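Local coordinates for protein TRAP-T family transporter, DctP (Periplasmic binding) subunit (Sulfitobacter sp. NAS-14.1, PDB 4PF8) that binds beta-D-galacturonate and, as the periplasmic solute-binding subunit of a TRAP system, probably delivers it to the membrane transporter, at residues Asn100-Pro105 with Asn171-Met177; Asp142-Arg146 with Leu230-Glu234. One frame throughout, in Å; residues are numbered along the deposited sequence. Where two conformers were deposited one is given.

In the fold
Going from the N terminus, the chain passes through Asn100-Pro105 in the loop after helix 89-92, then Asp142-Arg146, which leads from strand 135-141 to strand 146-150. Asn171-Met177, the N-cap and first turns of helix 172-179, closes interaction 1 over 65 intervening residues. Leu230-Glu234 then runs from strand 223-230 to strand 234-239, closing interaction 2 over 83. The segments alternate, so the two closures cross rather than nest. Interaction 2 pairs two connections between the five-stranded and four-stranded sheets; interaction 1 fastens a helix start to a loop beside them. The contacts touch directly: Phe174 CE1 lies 3.6 Å from Leu230 CD1, and Phe174 CZ 3.7 Å from Ile232 CD1.

Interaction 1 of 2, residues Asn100-Pro105 with Asn171-Met177; sequences NVVSLP and NDLFVGM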
ATOM      1  N   ASN A 100      -4.765  -5.266   9.634  1.00 10.18           N
ATOM      2  CA  ASN A 100      -3.465  -5.939   9.688  1.00 10.04           C
ATOM      3  C   ASN A 100      -3.428  -7.204   8.858  1.00 10.84           C
ATOM      4  O   ASN A 100      -2.381  -7.597   8.384  1.00  9.67           O
ATOM      5  CB  ASN A 100      -3.046  -6.256  11.125  1.00 11.66           C
ATOM      6  CG  ASN A 100      -2.562  -5.045  11.858  1.00 14.18           C
ATOM      7  OD1 ASN A 100      -1.587  -4.421  11.455  1.00 13.59           O
ATOM      8  ND2 ASN A 100      -3.253  -4.681  12.929  1.00 19.46           N
ATOM      9  N   VAL A 101      -4.579  -7.841   8.674  0.55 10.84           N
ATOM     10  CA  VAL A 101      -4.626  -9.121   7.969  0.55 10.06           C
ATOM     11  C   VAL A 101      -4.072  -9.067   6.542  0.55 10.64           C
ATOM     12  O   VAL A 101      -3.555 -10.058   6.051  0.55 11.09           O
ATOM     13  CB  VAL A 101      -6.057  -9.706   7.947  0.55 11.29           C
ATOM     14  CG1 VAL A 101      -6.567  -9.910   9.366  0.55 27.31           C
ATOM     15  CG2 VAL A 101      -7.003  -8.812   7.142  0.55 10.47           C
ATOM     16  N   VAL A 102      -4.183  -7.931   5.861  1.00  9.55           N
ATOM     17  CA  VAL A 102      -3.677  -7.826   4.487  1.00 10.32           C
ATOM     18  C   VAL A 102      -2.183  -7.550   4.436  1.00 15.63           C
ATOM     19  O   VAL A 102      -1.569  -7.631   3.372  1.00 15.09           O
ATOM     20  CB  VAL A 102      -4.408  -6.748   3.643  1.00 12.12           C
ATOM     21  CG1 VAL A 102      -5.884  -7.016   3.645  1.00 12.37           C
ATOM     22  CG2 VAL A 102      -4.073  -5.330   4.151  1.00 12.01           C
ATOM     23  N   SER A 103      -1.591  -7.252   5.585  1.00 10.49           N
ATOM     24  CA  SER A 103      -0.150  -7.032   5.685  1.00  9.84           C
ATOM     25  C   SER A 103       0.628  -8.281   6.094  1.00  9.96           C
ATOM     26  O   SER A 103       1.829  -8.225   6.351  1.00 12.59           O
ATOM     27  CB  SER A 103       0.142  -5.908   6.664  1.00 17.53           C
ATOM     28  OG  SER A 103      -0.215  -4.680   6.080  1.00 15.91           O
ATOM     29  N   LEU A 104      -0.065  -9.412   6.168  1.00  8.30           N
ATOM     30  CA  LEU A 104       0.616 -10.663   6.465  1.00  8.65           C
ATOM     31  C   LEU A 104       1.312 -11.148   5.201  1.00  8.21           C
ATOM     32  O   LEU A 104       0.753 -11.077   4.130  1.00  8.71           O
ATOM     33  CB  LEU A 104      -0.402 -11.690   6.964  1.00 10.82           C
ATOM     34  CG  LEU A 104      -0.917 -11.418   8.381  1.00 10.01           C
ATOM     35  CD1 LEU A 104      -2.127 -12.273   8.670  1.00 11.38           C
ATOM     36  CD2 LEU A 104       0.170 -11.689   9.423  1.00 13.82           C
ATOM     37  N   PRO A 105       2.554 -11.630   5.328  1.00  8.94           N
ATOM     38  CA  PRO A 105       3.291 -12.009   4.127  1.00 12.05           C
ATOM     39  C   PRO A 105       2.638 -13.209   3.440  1.00 10.27           C
ATOM     40  O   PRO A 105       2.218 -14.153   4.098  1.00 10.77           O
ATOM     41  CB  PRO A 105       4.694 -12.377   4.647  1.00 13.81           C
ATOM     42  CG  PRO A 105       4.606 -12.406   6.122  1.00 22.98           C
ATOM     43  CD  PRO A 105       3.351 -11.669   6.554  1.00 11.92           C
ATOM     44  N   ASN A 171       4.325  -0.475  10.420  1.00 13.85           N
ATOM     45  CA  ASN A 171       3.472  -1.522  10.966  1.00 12.94           C
ATOM     46  C   ASN A 171       4.418  -2.530  11.608  1.00 12.31           C
ATOM     47  O   ASN A 171       5.350  -2.995  10.965  1.00 12.81           O
ATOM     48  CB  ASN A 171       2.632  -2.171   9.849  1.00 15.79           C
ATOM     49  CG  ASN A 171       1.600  -3.140  10.369  1.00 16.05           C
ATOM     50  OD1 ASN A 171       1.833  -3.858  11.338  1.00 14.89           O
ATOM     51  ND2 ASN A 171       0.431  -3.162   9.728  1.00 15.13           N
ATOM     52  N   ASP A 172       4.179  -2.869  12.879  1.00 16.42           N
ATOM     53  CA  ASP A 172       5.025  -3.820  13.608  1.00 20.52           C
ATOM     54  C   ASP A 172       5.156  -5.181  12.931  1.00 19.44           C
ATOM     55  O   ASP A 172       6.151  -5.878  13.132  1.00 18.06           O
ATOM     56  CB  ASP A 172       4.476  -4.033  15.021  1.00 26.26           C
ATOM     57  CG  ASP A 172       4.435  -2.753  15.819  1.00 32.95           C
ATOM     58  OD1 ASP A 172       5.353  -1.927  15.630  1.00 43.29           O
ATOM     59  OD2 ASP A 172       3.491  -2.567  16.626  1.00 45.09           O
ATOM     60  N   LEU A 173       4.140  -5.577  12.165  0.70 13.98           N
ATOM     61  CA  LEU A 173       4.200  -6.817  11.399  0.70 14.90           C
ATOM     62  C   LEU A 173       5.428  -6.858  10.497  0.70 16.44           C
ATOM     63  O   LEU A 173       6.025  -7.912  10.323  0.70 16.44           O
ATOM     64  CB  LEU A 173       2.944  -7.015  10.537  0.70 18.98           C
ATOM     65  CG  LEU A 173       1.693  -7.594  11.188  0.70 18.37           C
ATOM     66  CD1 LEU A 173       0.571  -7.611  10.162  0.70 21.76           C
ATOM     67  CD2 LEU A 173       1.930  -8.988  11.739  0.70 20.41           C
ATOM     68  N   PHE A 174       5.791  -5.720   9.907  1.00 11.52           N
ATOM     69  CA  PHE A 174       6.917  -5.665   8.984  1.00 11.37           C
ATOM     70  C   PHE A 174       8.264  -5.769   9.689  1.00 12.16           C
ATOM     71  O   PHE A 174       9.228  -6.305   9.128  1.00 10.15           O
ATOM     72  CB  PHE A 174       6.849  -4.400   8.114  1.00 10.19           C
ATOM     73  CG  PHE A 174       5.541  -4.273   7.372  1.00 10.32           C
ATOM     74  CD1 PHE A 174       4.945  -5.377   6.777  1.00 12.65           C
ATOM     75  CD2 PHE A 174       4.886  -3.073   7.307  1.00 13.51           C
ATOM     76  CE1 PHE A 174       3.739  -5.254   6.120  1.00 14.01           C
ATOM     77  CE2 PHE A 174       3.669  -2.974   6.670  1.00 12.28           C
ATOM     78  CZ  PHE A 174       3.119  -4.054   6.066  1.00 11.63           C
ATOM     79  N   VAL A 175       8.332  -5.274  10.913  1.00 10.67           N
ATOM     80  CA  VAL A 175       9.526  -5.450  11.717  1.00 10.64           C
ATOM     81  C   VAL A 175       9.727  -6.953  11.950  1.00 13.27           C
ATOM     82  O   VAL A 175      10.837  -7.479  11.770  1.00 13.80           O
ATOM     83  CB  VAL A 175       9.395  -4.695  13.043  1.00 17.23           C
ATOM     84  CG1 VAL A 175      10.546  -5.048  13.987  1.00 17.86           C
ATOM     85  CG2 VAL A 175       9.347  -3.209  12.793  1.00 17.17           C
ATOM     86  N   GLY A 176       8.654  -7.648  12.320  1.00 13.56           N
ATOM     87  CA  GLY A 176       8.708  -9.081  12.556  1.00 17.00           C
ATOM     88  C   GLY A 176       9.120  -9.855  11.311  1.00 14.44           C
ATOM     89  O   GLY A 176       9.860 -10.836  11.379  1.00 13.91           O
HETATM   90  N   MSE A 177       8.648  -9.415  10.158  1.00 11.92           N
HETATM   91  CA  MSE A 177       8.983 -10.048   8.892  1.00 11.72           C
HETATM   92  C   MSE A 177      10.488 -10.014   8.630  1.00 11.78           C
HETATM   93  O   MSE A 177      11.091 -11.029   8.272  1.00 12.53           O
HETATM   94  CB  MSE A 177       8.228  -9.328   7.779  1.00 16.93           C
HETATM   95  CG  MSE A 177       8.670  -9.626   6.375  1.00 18.60           C
HETATM   96 SE   MSE A 177       7.463  -8.669   5.169  0.69 24.27          SE
HETATM   97  CE  MSE A 177       5.903  -9.022   6.184  1.00 12.07           C
TER
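Asn100 and Asn171 meet amide to amide, and theirs is the one hydrogen bond between the segments: Asn171 ND2 donates to Asn100 OD1 over 2.9 Å. The donor sits almost straight beyond the carbonyl oxygen (C=O...N 163°), while the two amide planes are turned 75° apart. The other end of the Asn171 amide is engaged too, since its OD1 accepts from Leu173 N at 3.0 Å as an N-cap bond. The Asn171 side chain turns beside its own carbonyl carbon (chi1 -173°), where OD1 can face back to the helix start and ND2 forward to the loop; ND2 also donates to Gly90 O. Were Asn171 replaced by an alanine, Asn100 OD1 would probably lose this donor and the first turn of the helix its side-chain cap.

Side-chain packing follows along the helix. Leu173 sets its two methyls against the loop: CD1 makes a methyl-on-carbonyl contact with Asn100 O at 3.4 Å, and CD2 meets Leu104 CD2 at 4.0 Å. Further on, the bent end of selenomethionine Met177 brings its CE against Pro105 CG at 3.6 Å, and the same methyl lies in the plane of the Phe174 ring, at its edge. Val303 and Tyr304 of helix 301-310 back this side of the loop.

The aromatic contact is with Ser103. Phe174 CZ comes within 3.4 Å of Ser103 OG, and Phe174 CE1 lies 3.5 Å from Ser103 O, a buried carbonyl for which the model has no hydrogen-bond partner. Phe174 also packs on Met169, a pocket residue, which places it in a second shell about 8 Å from the galacturonate. Together these contacts form an asparagine-capped helix start docked on a loop, within a family 7 solute-binding fold.

Interaction 2 of 2, residues Asp142-Arg146 with Leu230-Glu234; sequences DAGAR and LIIPE. With GTR (beta-D-galactopyranuronic acid), chain D.
Ala145 and Ile231 bring the two segments closest, CA to CA, the chains running in nearly opposite directions (159° apart), and Arg146 N donates to Leu230 O at 2.8 Å. Farther along they part and water joins them: one molecule accepts from Ile232 N and donates to Gly144 O, while another links Ala143 N and Gly144 O, with a weak bond to Ile232 O. Asp142 OD1 accepts from Gly144 N at 2.7 Å, forming an Asx turn.

Arg146 CD rests against both Leu230 CB and Ile232 CD1, 4.0 Å from each. Its chain then bends (chi3 69°), presenting the guanidinium edge to the galacturonate. NH2 donates almost straight to GTR O6A (2.9 Å, 172°), NH1 to ring oxygen GTR O5 at 3.0 Å and weakly to O6A; NE is salt-bridged to Glu206. Glu234 OE2 accepts from GTR O2 in a very short 2.5 Å bond, and Ala143 CB lies 3.6 Å from Glu234 OE2.

Each segment thus supplies one sugar-binding side chain. The arginine holds the carboxylate and the ring oxygen, the glutamate a hydroxyl, a division consistent with recognition of a uronic acid.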
ATOM      1  N   ASP A 142      -4.941  -0.898  -6.758  1.00  8.63           N
ATOM      2  CA  ASP A 142      -3.887  -1.898  -6.912  1.00  7.26           C
ATOM      3  C   ASP A 142      -2.530  -1.302  -6.570  1.00  8.70           C
ATOM      4  O   ASP A 142      -2.203  -0.203  -7.000  1.00  8.57           O
ATOM      5  CB  ASP A 142      -3.898  -2.336  -8.382  1.00  8.50           C
ATOM      6  CG  ASP A 142      -3.159  -3.641  -8.659  1.00 10.15           C
ATOM      7  OD1 ASP A 142      -2.365  -4.134  -7.825  1.00  9.73           O
ATOM      8  OD2 ASP A 142      -3.392  -4.171  -9.787  1.00 12.77           O
ATOM      9  N   ALA A 143      -1.743  -2.030  -5.792  1.00  6.89           N
ATOM     10  CA  ALA A 143      -0.353  -1.665  -5.553  1.00  6.59           C
ATOM     11  C   ALA A 143       0.559  -2.864  -5.810  1.00  6.04           C
ATOM     12  O   ALA A 143       1.679  -2.940  -5.289  1.00  7.52           O
ATOM     13  CB  ALA A 143      -0.155  -1.132  -4.155  1.00  8.29           C
ATOM     14  N   GLY A 144       0.081  -3.778  -6.639  1.00  6.63           N
ATOM     15  CA  GLY A 144       0.903  -4.902  -7.034  1.00  7.46           C
ATOM     16  C   GLY A 144       1.462  -5.646  -5.847  1.00  7.95           C
ATOM     17  O   GLY A 144       0.816  -5.763  -4.831  1.00  6.62           O
ATOM     18  N   ALA A 145       2.659  -6.212  -6.022  1.00  8.57           N
ATOM     19  CA  ALA A 145       3.338  -6.975  -4.966  1.00  6.95           C
ATOM     20  C   ALA A 145       4.654  -6.297  -4.638  1.00  6.97           C
ATOM     21  O   ALA A 145       5.280  -5.706  -5.501  1.00  7.76           O
ATOM     22  CB  ALA A 145       3.608  -8.406  -5.424  1.00  7.59           C
ATOM     23  N   ARG A 146       5.068  -6.370  -3.380  1.00  5.77           N
ATOM     24  CA  ARG A 146       6.294  -5.746  -2.915  1.00  6.50           C
ATOM     25  C   ARG A 146       7.443  -6.735  -2.920  1.00  7.01           C
ATOM     26  O   ARG A 146       7.262  -7.876  -2.514  1.00  7.74           O
ATOM     27  CB  ARG A 146       6.090  -5.188  -1.513  1.00  8.55           C
ATOM     28  CG  ARG A 146       4.952  -4.185  -1.433  1.00  7.82           C
ATOM     29  CD  ARG A 146       4.626  -3.786   0.012  1.00  7.74           C
ATOM     30  NE  ARG A 146       5.647  -2.984   0.670  1.00  7.56           N
ATOM     31  CZ  ARG A 146       5.674  -1.647   0.711  1.00  7.31           C
ATOM     32  NH1 ARG A 146       4.745  -0.932   0.101  1.00  6.73           N
ATOM     33  NH2 ARG A 146       6.618  -1.016   1.379  1.00  8.15           N
ATOM     34  N   LEU A 230       4.604  -9.416  -0.207  1.00  8.46           N
ATOM     35  CA  LEU A 230       3.437  -8.728   0.339  1.00  6.84           C
ATOM     36  C   LEU A 230       2.629  -8.218  -0.847  1.00  7.80           C
ATOM     37  O   LEU A 230       3.197  -7.784  -1.857  1.00  9.03           O
ATOM     38  CB  LEU A 230       3.811  -7.523   1.210  1.00  7.55           C
ATOM     39  CG  LEU A 230       4.361  -7.820   2.609  1.00  8.53           C
ATOM     40  CD1 LEU A 230       5.086  -6.584   3.116  1.00  8.90           C
ATOM     41  CD2 LEU A 230       3.213  -8.220   3.498  1.00 10.09           C
ATOM     42  N   ILE A 231       1.316  -8.286  -0.703  1.00  7.50           N
ATOM     43  CA  ILE A 231       0.382  -7.695  -1.662  1.00  7.23           C
ATOM     44  C   ILE A 231      -0.569  -6.890  -0.790  1.00  7.78           C
ATOM     45  O   ILE A 231      -1.397  -7.466  -0.071  1.00  8.49           O
ATOM     46  CB  ILE A 231      -0.384  -8.749  -2.446  1.00  7.62           C
ATOM     47  CG1 ILE A 231       0.565  -9.505  -3.399  1.00  8.67           C
ATOM     48  CG2 ILE A 231      -1.554  -8.141  -3.200  1.00  9.50           C
ATOM     49  CD1 ILE A 231      -0.034 -10.794  -3.971  1.00 10.85           C
ATOM     50  N   ILE A 232      -0.422  -5.575  -0.835  1.00  8.38           N
ATOM     51  CA  ILE A 232      -1.104  -4.703   0.111  1.00  8.80           C
ATOM     52  C   ILE A 232      -2.044  -3.781  -0.651  1.00  7.80           C
ATOM     53  O   ILE A 232      -1.597  -2.907  -1.369  1.00  7.39           O
ATOM     54  CB  ILE A 232      -0.120  -3.905   0.991  1.00  7.51           C
ATOM     55  CG1 ILE A 232       0.802  -4.882   1.739  1.00 11.68           C
ATOM     56  CG2 ILE A 232      -0.866  -3.054   1.991  1.00 10.78           C
ATOM     57  CD1 ILE A 232       1.677  -4.249   2.698  1.00 15.12           C
ATOM     58  N   PRO A 233      -3.352  -4.017  -0.516  1.00  7.54           N
ATOM     59  CA  PRO A 233      -4.302  -3.145  -1.217  1.00  8.59           C
ATOM     60  C   PRO A 233      -4.260  -1.739  -0.686  1.00  9.18           C
ATOM     61  O   PRO A 233      -3.809  -1.532   0.437  1.00  7.37           O
ATOM     62  CB  PRO A 233      -5.666  -3.756  -0.884  1.00  8.15           C
ATOM     63  CG  PRO A 233      -5.372  -5.106  -0.307  1.00 13.61           C
ATOM     64  CD  PRO A 233      -4.036  -5.013   0.314  1.00  8.44           C
ATOM     65  N   GLU A 234      -4.722  -0.785  -1.493  1.00  7.61           N
ATOM     66  CA  GLU A 234      -4.832   0.592  -1.058  1.00  7.98           C
ATOM     67  C   GLU A 234      -6.283   0.972  -1.135  1.00  8.67           C
ATOM     68  O   GLU A 234      -7.052   0.368  -1.892  1.00 13.29           O
ATOM     69  CB  GLU A 234      -3.964   1.489  -1.924  1.00  9.59           C
ATOM     70  CG  GLU A 234      -2.593   0.883  -2.018  1.00 10.69           C
ATOM     71  CD  GLU A 234      -1.511   1.838  -2.385  1.00 12.34           C
ATOM     72  OE1 GLU A 234      -1.774   2.796  -3.142  1.00 13.38           O
ATOM     73  OE2 GLU A 234      -0.367   1.613  -1.909  1.00 10.15           O
TER
HETATM   74  C1  GTR D 402       3.817   2.160  -1.685  1.00  5.44           C
HETATM   75  C2  GTR D 402       2.437   2.581  -1.306  1.00  5.28           C
HETATM   76  C3  GTR D 402       2.557   3.868  -0.508  1.00  7.07           C
HETATM   77  C4  GTR D 402       3.398   3.663   0.744  1.00  6.96           C
HETATM   78  C5  GTR D 402       4.748   3.142   0.265  1.00  7.09           C
HETATM   79  C6  GTR D 402       5.643   2.810   1.453  1.00  9.45           C
HETATM   80  O1  GTR D 402       3.779   0.887  -2.404  1.00  6.84           O
HETATM   81  O2  GTR D 402       1.699   2.833  -2.533  1.00  6.58           O
HETATM   82  O3  GTR D 402       1.223   4.204  -0.069  1.00  7.50           O
HETATM   83  O4  GTR D 402       2.745   2.675   1.560  1.00  9.35           O
HETATM   84  O5  GTR D 402       4.600   1.960  -0.549  1.00  6.32           O
HETATM   85  O6A GTR D 402       6.439   1.849   1.280  1.00  7.19           O
HETATM   86  O6B GTR D 402       5.640   3.573   2.446  1.00  8.04           O
HETATM   87  O   HOH W   1      -0.646   1.943  -5.841  1.00  9.60           O
HETATM   88  O   HOH W   2      -1.625  -4.302  -4.029  1.00  8.90           O
HETATM   89  O   HOH W   3       1.613  -4.205  -2.415  1.00  7.85           O